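Local coordinates for suppressor protein MPT5 (Saccharomyces cerevisiae, PDB 5BZ1), which binds the 3'-UTRs of target mRNAs through its Pumilio repeat domain and regulates gene expression post-transcriptionally, including repression of HO, at residues 167-170 / 171-174; 197-200 / 201-205; 326-329 / 330-333; 261-264 / 265-269. All blocks are in the same frame, centred on the assembly; numbering follows the deposited sequence.

Contact 1 of 4, residues 167-170 / 171-174; sequences QNNI and ITIS
Ser174 binds the carbonyl of Ile170 twice. Its backbone N donates to Ile170 O at 2.9 Å, the usual bond one helical turn back, and its hydroxyl OG donates to the same Ile170 O at 2.8 Å. The two donors reach that oxygen from opposite faces of the carbonyl plane, the hydroxyl tilted 21° out of it. OG can fold back because it lies beside its own backbone N (chi1 -60°). The end of Ile170 then closes over the hydroxyl, with CD1 3.5 Å from Ser174 OG, and Leu183 of helix 179-189 touches both side chains; the buried polar atom is thus satisfied by its own helix. With an alanine here, Ile170 O would probably be left with the backbone N as its one donor from this residue, and a small gap would open beside Ile170 CD1 where the hydroxyl had sat. The two segments run from the loop at 167-168 through the whole of helix 169-174, in Pumilio 5, one of the repeats that stack into the curved RNA-binding scaffold of PUF proteins. Asn168 occupies the N-cap position, but its side chain makes no capping bond; instead its backbone O accepts from Ile171 N at 3.0 Å, with the donor 49° above the carbonyl plane. The side of Asn169 and Thr172 is looser and nearer solvent: a water, not a direct bond, links them. It donates to Asn169 OD1 at 2.6 Å and hydrogen-bonds Thr172 OG1, also at 2.6 Å. The amide's other end is fixed separately, Asn169 ND2 donating to Ala163 O.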
# COMPACT_ATOMS: atom_id res chain seq x y z
N GLN A 167 -8.96 -16.28 -4.87
CA GLN A 167 -9.92 -16.57 -3.81
C GLN A 167 -10.10 -15.41 -2.82
O GLN A 167 -10.57 -14.34 -3.20
CB GLN A 167 -9.54 -17.87 -3.08
CG GLN A 167 -9.83 -19.12 -3.91
CD GLN A 167 -9.01 -20.32 -3.48
OE1 GLN A 167 -9.08 -20.76 -2.33
NE2 GLN A 167 -8.23 -20.87 -4.40
N ASN A 168 -9.72 -15.61 -1.56
CA ASN A 168 -9.86 -14.58 -0.54
C ASN A 168 -8.52 -14.05 -0.02
O ASN A 168 -8.45 -13.53 1.10
CB ASN A 168 -10.72 -15.07 0.63
CG ASN A 168 -10.03 -16.17 1.42
OD1 ASN A 168 -9.30 -16.99 0.86
ND2 ASN A 168 -10.26 -16.18 2.73
N ASN A 169 -7.47 -14.18 -0.83
CA ASN A 169 -6.15 -13.69 -0.45
C ASN A 169 -6.12 -12.18 -0.19
O ASN A 169 -5.23 -11.69 0.51
CB ASN A 169 -5.11 -14.07 -1.51
CG ASN A 169 -4.86 -15.57 -1.59
OD1 ASN A 169 -5.32 -16.33 -0.74
ND2 ASN A 169 -4.13 -15.99 -2.61
N ILE A 170 -7.08 -11.45 -0.74
CA ILE A 170 -7.17 -10.01 -0.50
C ILE A 170 -7.32 -9.72 1.00
O ILE A 170 -6.80 -8.73 1.51
CB ILE A 170 -8.30 -9.33 -1.31
CG1 ILE A 170 -8.24 -7.81 -1.17
CG2 ILE A 170 -9.68 -9.83 -0.88
CD1 ILE A 170 -6.94 -7.21 -1.69
N ILE A 171 -8.02 -10.61 1.70
CA ILE A 171 -8.17 -10.51 3.15
C ILE A 171 -6.83 -10.79 3.85
O ILE A 171 -6.35 -9.97 4.64
CB ILE A 171 -9.23 -11.49 3.68
CG1 ILE A 171 -10.59 -11.22 3.05
CG2 ILE A 171 -9.33 -11.41 5.20
CD1 ILE A 171 -11.27 -9.98 3.60
N THR A 172 -6.25 -11.94 3.54
CA THR A 172 -4.98 -12.37 4.13
C THR A 172 -3.92 -11.28 4.05
O THR A 172 -3.14 -11.08 4.99
CB THR A 172 -4.45 -13.64 3.43
OG1 THR A 172 -5.49 -14.61 3.34
CG2 THR A 172 -3.26 -14.22 4.20
N ILE A 173 -3.91 -10.55 2.94
CA ILE A 173 -2.94 -9.49 2.70
C ILE A 173 -3.33 -8.14 3.34
O ILE A 173 -2.53 -7.53 4.04
CB ILE A 173 -2.70 -9.32 1.19
CG1 ILE A 173 -1.92 -10.51 0.65
CG2 ILE A 173 -1.97 -8.01 0.89
CD1 ILE A 173 -2.04 -10.72 -0.84
N SER A 174 -4.56 -7.68 3.09
CA SER A 174 -5.00 -6.36 3.54
C SER A 174 -5.10 -6.23 5.06
O SER A 174 -4.97 -5.14 5.61
CB SER A 174 -6.34 -5.99 2.91
OG SER A 174 -6.27 -5.96 1.50
O HOH W 1 -4.98 -16.63 1.78

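Contact 2 of 4, residues 197-200 / 201-205; sequences KISV and KIVQF
Ile198 overlaps Ile202 one helical turn further on, its CG2 branch lying 3.9 Å from Ile202 CD1 where the two side chains cross obliquely. Ile202 also leans back over the backbone. With CG1 beside its own N (chi1 -78°), this methylene sits 3.4 Å from Ile198 O, the same oxygen that accepts Ile202 N at 2.9 Å in the plane of the carbonyl. A second pair, Ser199 and Val203, repeats the spacing with smaller groups: Val203 N donates to Ser199 O at 2.8 Å, and Val203 CG2 approaches Ser199 O to 3.2 Å. The hydroxyl of Ser199 points to another partner, hydrogen-bonding Tyr231 OH. On a more exposed flank Lys201 bends at chi2 (59°), and its NZ makes a weak 3.3 Å bond to OE1 at the end of the extended Gln204 chain. The helix ends just beyond: Phe205 leaves helical backbone angles, although its N still bonds Lys201 O at 3.1 Å. This is the last part of helix 192-204, where Pumilio 5 passes into Pumilio 6. Three neighbouring helices surround it: Ile202 touches both Ile170 of helix 169-174 and Ile218, Ile219 and Leu222 of helix 215-223, while Val203 lies against Glu235 and Arg239 of helix 229-240.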
# COMPACT_ATOMS: atom_id res chain seq x y z
N LYS A 197 -8.71 -5.02 -11.12
CA LYS A 197 -8.77 -6.43 -10.73
C LYS A 197 -8.69 -6.60 -9.22
O LYS A 197 -9.39 -7.43 -8.64
CB LYS A 197 -7.67 -7.24 -11.43
CG LYS A 197 -7.98 -7.57 -12.88
CD LYS A 197 -6.72 -7.91 -13.67
CE LYS A 197 -6.00 -9.12 -13.10
NZ LYS A 197 -6.79 -10.37 -13.22
N ILE A 198 -7.85 -5.79 -8.58
CA ILE A 198 -7.68 -5.83 -7.13
C ILE A 198 -8.89 -5.23 -6.43
O ILE A 198 -9.35 -5.74 -5.40
CB ILE A 198 -6.39 -5.11 -6.71
CG1 ILE A 198 -5.17 -5.77 -7.36
CG2 ILE A 198 -6.24 -5.10 -5.19
CD1 ILE A 198 -3.84 -5.12 -7.01
N SER A 199 -9.42 -4.14 -6.98
CA SER A 199 -10.58 -3.47 -6.42
C SER A 199 -11.83 -4.34 -6.43
O SER A 199 -12.63 -4.29 -5.49
CB SER A 199 -10.85 -2.16 -7.17
OG SER A 199 -12.14 -1.66 -6.86
N VAL A 200 -12.01 -5.13 -7.49
CA VAL A 200 -13.11 -6.08 -7.56
C VAL A 200 -13.07 -7.01 -6.35
O VAL A 200 -14.09 -7.25 -5.70
CB VAL A 200 -13.06 -6.91 -8.86
CG1 VAL A 200 -13.98 -8.11 -8.78
CG2 VAL A 200 -13.42 -6.04 -10.06
N LYS A 201 -11.89 -7.51 -6.03
CA LYS A 201 -11.72 -8.40 -4.88
C LYS A 201 -11.90 -7.66 -3.55
O LYS A 201 -12.49 -8.20 -2.61
CB LYS A 201 -10.36 -9.09 -4.95
CG LYS A 201 -10.44 -10.61 -4.86
CD LYS A 201 -11.29 -11.21 -5.97
CE LYS A 201 -11.56 -12.69 -5.71
NZ LYS A 201 -12.34 -13.31 -6.82
N ILE A 202 -11.42 -6.42 -3.49
CA ILE A 202 -11.57 -5.59 -2.30
C ILE A 202 -13.05 -5.32 -2.00
O ILE A 202 -13.49 -5.41 -0.85
CB ILE A 202 -10.80 -4.26 -2.44
CG1 ILE A 202 -9.30 -4.48 -2.20
CG2 ILE A 202 -11.32 -3.22 -1.46
CD1 ILE A 202 -8.43 -3.28 -2.52
N VAL A 203 -13.82 -4.99 -3.04
CA VAL A 203 -15.25 -4.77 -2.89
C VAL A 203 -15.98 -6.06 -2.50
O VAL A 203 -16.88 -6.04 -1.66
CB VAL A 203 -15.87 -4.18 -4.18
CG1 VAL A 203 -17.39 -4.13 -4.09
CG2 VAL A 203 -15.30 -2.79 -4.44
N GLN A 204 -15.57 -7.17 -3.11
CA GLN A 204 -16.17 -8.47 -2.83
C GLN A 204 -16.06 -8.85 -1.35
O GLN A 204 -16.99 -9.42 -0.77
CB GLN A 204 -15.53 -9.55 -3.70
CG GLN A 204 -15.96 -10.98 -3.35
CD GLN A 204 -15.40 -12.03 -4.29
OE1 GLN A 204 -14.74 -11.71 -5.28
NE2 GLN A 204 -15.66 -13.30 -3.98
N PHE A 205 -14.92 -8.51 -0.74
CA PHE A 205 -14.66 -8.87 0.65
C PHE A 205 -14.66 -7.66 1.57
O PHE A 205 -14.00 -7.65 2.61
CB PHE A 205 -13.33 -9.61 0.76
CG PHE A 205 -13.34 -10.96 0.09
CD1 PHE A 205 -13.78 -12.08 0.78
CD2 PHE A 205 -12.91 -11.10 -1.22
CE1 PHE A 205 -13.79 -13.33 0.18
CE2 PHE A 205 -12.92 -12.34 -1.83
CZ PHE A 205 -13.36 -13.46 -1.13

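Contact 3 of 4, residues 326-329 / 330-333; sequences LDVK and NYSP
Two overlapping type I beta turns carry the backbone from Asp327 to Tyr331. In the first, Asn330 N donates to Asp327 O at 2.9 Å with the donor 41° above the carbonyl plane; in the second, one residue on, Tyr331 N reaches Val328 O at 3.3 Å. The first is reinforced by an Asx turn: Asp327 OD1 accepts Lys329 N from above the carboxylate plane. These turns coil the chain just after helix 318-326, in Pumilio 8. Among the side chains, Asn330 packs CB 3.4 Å from Asp327 O, and its ND2 reaches back to Thr324 O in that helix. Tyr331 swings its ring back over the turn, CG standing between the backbone N and carbonyl carbon (chi1 60°). One ring face covers Val328 CA in a CH-pi contact, 3.8 Å from CA to the ring centroid and offset toward the rim. Val328 crosses the ring at about a right angle, its CG2 3.8 Å from Tyr331 CE1. Phe361 meets the tyrosine edge-to-face, and Tyr395 of helix 385-398 also touches it. At the far end of the ring, Tyr331 OH donates to Leu326 O at 2.8 Å, from 58° above the plane of that carbonyl.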
# COMPACT_ATOMS: atom_id res chain seq x y z
N LEU A 326 -21.20 17.90 9.47
CA LEU A 326 -21.77 19.17 9.92
C LEU A 326 -20.86 20.38 9.67
O LEU A 326 -21.31 21.52 9.72
CB LEU A 326 -22.13 19.10 11.41
CG LEU A 326 -23.30 18.22 11.84
CD1 LEU A 326 -23.48 18.25 13.35
CD2 LEU A 326 -24.57 18.68 11.16
N ASP A 327 -19.58 20.11 9.40
CA ASP A 327 -18.58 21.18 9.30
C ASP A 327 -18.73 22.03 8.03
O ASP A 327 -18.43 21.57 6.93
CB ASP A 327 -17.17 20.58 9.36
CG ASP A 327 -16.10 21.62 9.65
OD1 ASP A 327 -16.43 22.83 9.70
OD2 ASP A 327 -14.93 21.23 9.82
N VAL A 328 -19.17 23.27 8.21
CA VAL A 328 -19.43 24.19 7.10
C VAL A 328 -18.17 24.49 6.26
O VAL A 328 -18.28 24.94 5.12
CB VAL A 328 -20.08 25.51 7.61
CG1 VAL A 328 -19.03 26.42 8.23
CG2 VAL A 328 -20.80 26.22 6.48
N LYS A 329 -16.99 24.21 6.81
CA LYS A 329 -15.75 24.36 6.07
C LYS A 329 -15.72 23.44 4.85
O LYS A 329 -15.11 23.76 3.83
CB LYS A 329 -14.55 24.06 6.96
CG LYS A 329 -14.12 25.24 7.82
CD LYS A 329 -13.14 24.79 8.90
CE LYS A 329 -12.89 25.90 9.91
NZ LYS A 329 -12.09 25.43 11.08
N ASN A 330 -16.39 22.30 4.97
CA ASN A 330 -16.40 21.30 3.92
C ASN A 330 -17.38 21.59 2.79
O ASN A 330 -17.23 21.05 1.69
CB ASN A 330 -16.71 19.92 4.51
CG ASN A 330 -15.65 19.45 5.49
OD1 ASN A 330 -14.49 19.86 5.42
ND2 ASN A 330 -16.03 18.56 6.41
N TYR A 331 -18.37 22.44 3.04
CA TYR A 331 -19.46 22.62 2.08
C TYR A 331 -19.99 24.05 1.91
O TYR A 331 -21.09 24.24 1.38
CB TYR A 331 -20.63 21.68 2.42
CG TYR A 331 -21.22 21.89 3.80
CD1 TYR A 331 -22.11 22.92 4.05
CD2 TYR A 331 -20.90 21.04 4.85
CE1 TYR A 331 -22.66 23.11 5.30
CE2 TYR A 331 -21.45 21.22 6.11
CZ TYR A 331 -22.33 22.26 6.32
OH TYR A 331 -22.88 22.45 7.57
N SER A 332 -19.23 25.05 2.35
CA SER A 332 -19.70 26.44 2.26
C SER A 332 -20.07 26.93 0.84
O SER A 332 -21.04 27.68 0.69
CB SER A 332 -18.73 27.41 2.96
OG SER A 332 -17.70 27.85 2.10
N PRO A 333 -19.32 26.51 -0.20
CA PRO A 333 -19.76 26.92 -1.55
C PRO A 333 -21.12 26.35 -1.95
O PRO A 333 -21.75 26.89 -2.86
CB PRO A 333 -18.67 26.34 -2.46
CG PRO A 333 -17.46 26.27 -1.59
CD PRO A 333 -17.98 25.89 -0.24

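Contact 4 of 4, residues 261-264 / 265-269; sequences IKKL and FRIIT
Phe265 can be followed outward from a CB that rests 3.6 Å from Lys262 O. CG comes next, 3.8 Å from Ile261 O, and CD2 approaches that same oxygen to 3.5 Å. CE2 then meets Ile261 CG2 at 3.6 Å, the two side chains lying side by side and pointing the same way. This lean toward the preceding turn follows from a chi1 of -82°, which puts CG beside the backbone N. At the tip, CZ lies 3.6 Å from Tyr331 CD2, where the two rings meet with planes at about 35°; the ring also touches Leu298 and Leu325. Cut back to an alanine, the position would keep CB but would probably leave Ile261 CG2 and Tyr331 without the ring that touches both, opening a gap between helix 253-273 and the chain around Tyr331. The segments are two successive turns of that helix, within Pumilio 7 of the PUF repeat array, and their backbone bonds are regular: Phe265 N to Ile261 O, at 3.0 Å and 168° at the hydrogen, is nearly straight. One turn on, Phe265 O takes two donors, Thr269 N and the hydroxyl Thr269 OG1. Ile267 CG1 and Ile268 CG1, each beside its own backbone N, lean over the carbonyl one turn back, 3.4 Å from Lys263 O and 3.2 Å from Leu264 O respectively. Ile267 and Leu264 both pack on Leu233 of helix 229-240. Lys263 runs extended to CE and turns at the last torsion, where NZ forms a salt bridge with Asp229 OD1 and a hydrogen bond with Leu223 O.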
# COMPACT_ATOMS: atom_id res chain seq x y z
N ILE A 261 -17.15 10.77 3.19
CA ILE A 261 -17.93 12.00 3.25
C ILE A 261 -17.14 13.20 2.73
O ILE A 261 -17.65 13.98 1.92
CB ILE A 261 -18.46 12.26 4.67
CG1 ILE A 261 -19.53 11.22 5.03
CG2 ILE A 261 -19.04 13.67 4.79
CD1 ILE A 261 -19.98 11.27 6.48
N LYS A 262 -15.91 13.36 3.21
CA LYS A 262 -15.03 14.43 2.74
C LYS A 262 -14.81 14.35 1.23
O LYS A 262 -14.73 15.37 0.55
CB LYS A 262 -13.69 14.40 3.46
CG LYS A 262 -13.74 14.83 4.93
CD LYS A 262 -12.34 14.90 5.53
CE LYS A 262 -12.24 14.09 6.81
NZ LYS A 262 -10.86 14.10 7.37
N LYS A 263 -14.73 13.13 0.70
CA LYS A 263 -14.54 12.92 -0.73
C LYS A 263 -15.75 13.42 -1.51
O LYS A 263 -15.61 14.04 -2.57
CB LYS A 263 -14.28 11.45 -1.03
CG LYS A 263 -13.95 11.18 -2.49
CD LYS A 263 -13.66 9.72 -2.75
CE LYS A 263 -13.34 9.50 -4.22
NZ LYS A 263 -12.14 10.28 -4.65
N LEU A 264 -16.95 13.13 -0.99
CA LEU A 264 -18.19 13.60 -1.60
C LEU A 264 -18.23 15.12 -1.66
O LEU A 264 -18.55 15.71 -2.70
CB LEU A 264 -19.40 13.07 -0.83
CG LEU A 264 -19.71 11.58 -0.92
CD1 LEU A 264 -20.87 11.22 -0.01
CD2 LEU A 264 -20.02 11.17 -2.35
N PHE A 265 -17.91 15.75 -0.54
CA PHE A 265 -17.87 17.21 -0.44
C PHE A 265 -16.89 17.81 -1.44
O PHE A 265 -17.21 18.76 -2.14
CB PHE A 265 -17.48 17.62 0.98
CG PHE A 265 -18.62 17.61 1.96
CD1 PHE A 265 -19.88 18.06 1.59
CD2 PHE A 265 -18.42 17.17 3.26
CE1 PHE A 265 -20.93 18.06 2.50
CE2 PHE A 265 -19.47 17.17 4.18
CZ PHE A 265 -20.72 17.61 3.80
N ARG A 266 -15.68 17.24 -1.50
CA ARG A 266 -14.63 17.78 -2.36
C ARG A 266 -14.98 17.70 -3.85
O ARG A 266 -14.68 18.63 -4.61
CB ARG A 266 -13.30 17.08 -2.08
CG ARG A 266 -12.11 17.75 -2.74
CD ARG A 266 -10.79 17.20 -2.24
NE ARG A 266 -9.69 18.13 -2.50
CZ ARG A 266 -8.42 17.89 -2.18
NH1 ARG A 266 -8.09 16.75 -1.60
NH2 ARG A 266 -7.49 18.79 -2.45
N ILE A 267 -15.60 16.60 -4.25
CA ILE A 267 -16.02 16.42 -5.64
C ILE A 267 -17.06 17.46 -6.04
O ILE A 267 -16.94 18.11 -7.08
CB ILE A 267 -16.58 15.01 -5.88
CG1 ILE A 267 -15.44 13.99 -5.98
CG2 ILE A 267 -17.40 14.96 -7.15
CD1 ILE A 267 -15.90 12.55 -6.08
N ILE A 268 -18.09 17.61 -5.21
CA ILE A 268 -19.20 18.50 -5.50
C ILE A 268 -18.79 19.98 -5.49
O ILE A 268 -19.17 20.73 -6.39
CB ILE A 268 -20.39 18.24 -4.54
CG1 ILE A 268 -20.87 16.79 -4.68
CG2 ILE A 268 -21.54 19.19 -4.82
CD1 ILE A 268 -21.97 16.40 -3.70
N THR A 269 -18.02 20.39 -4.49
CA THR A 269 -17.55 21.77 -4.39
C THR A 269 -16.57 22.13 -5.51
O THR A 269 -16.59 23.26 -6.02
CB THR A 269 -16.88 22.08 -3.03
OG1 THR A 269 -15.75 21.23 -2.84
CG2 THR A 269 -17.87 21.87 -1.89

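In the fold
From the N terminus the order is contact 1, contact 2, contact 4 and contact 3. Each joins adjoining segments, so none closes a long loop; they follow in series, neither nesting nor crossing. Contact 1 in Pumilio 5 touches contact 2 at the passage to Pumilio 6, their centres about 10 Å apart: Phe205 lies against Ile170 and Ile171, and Lys201 CE packs on Gln167 O. Contact 4, in Pumilio 7, lies about 23 Å on, centre to centre, without touching contact 2. It meets contact 3 of Pumilio 8, where Asn330 CB packs 3.5 Å from Phe265 CD2. The two touching pairs thus join consecutive repeats along the curved array.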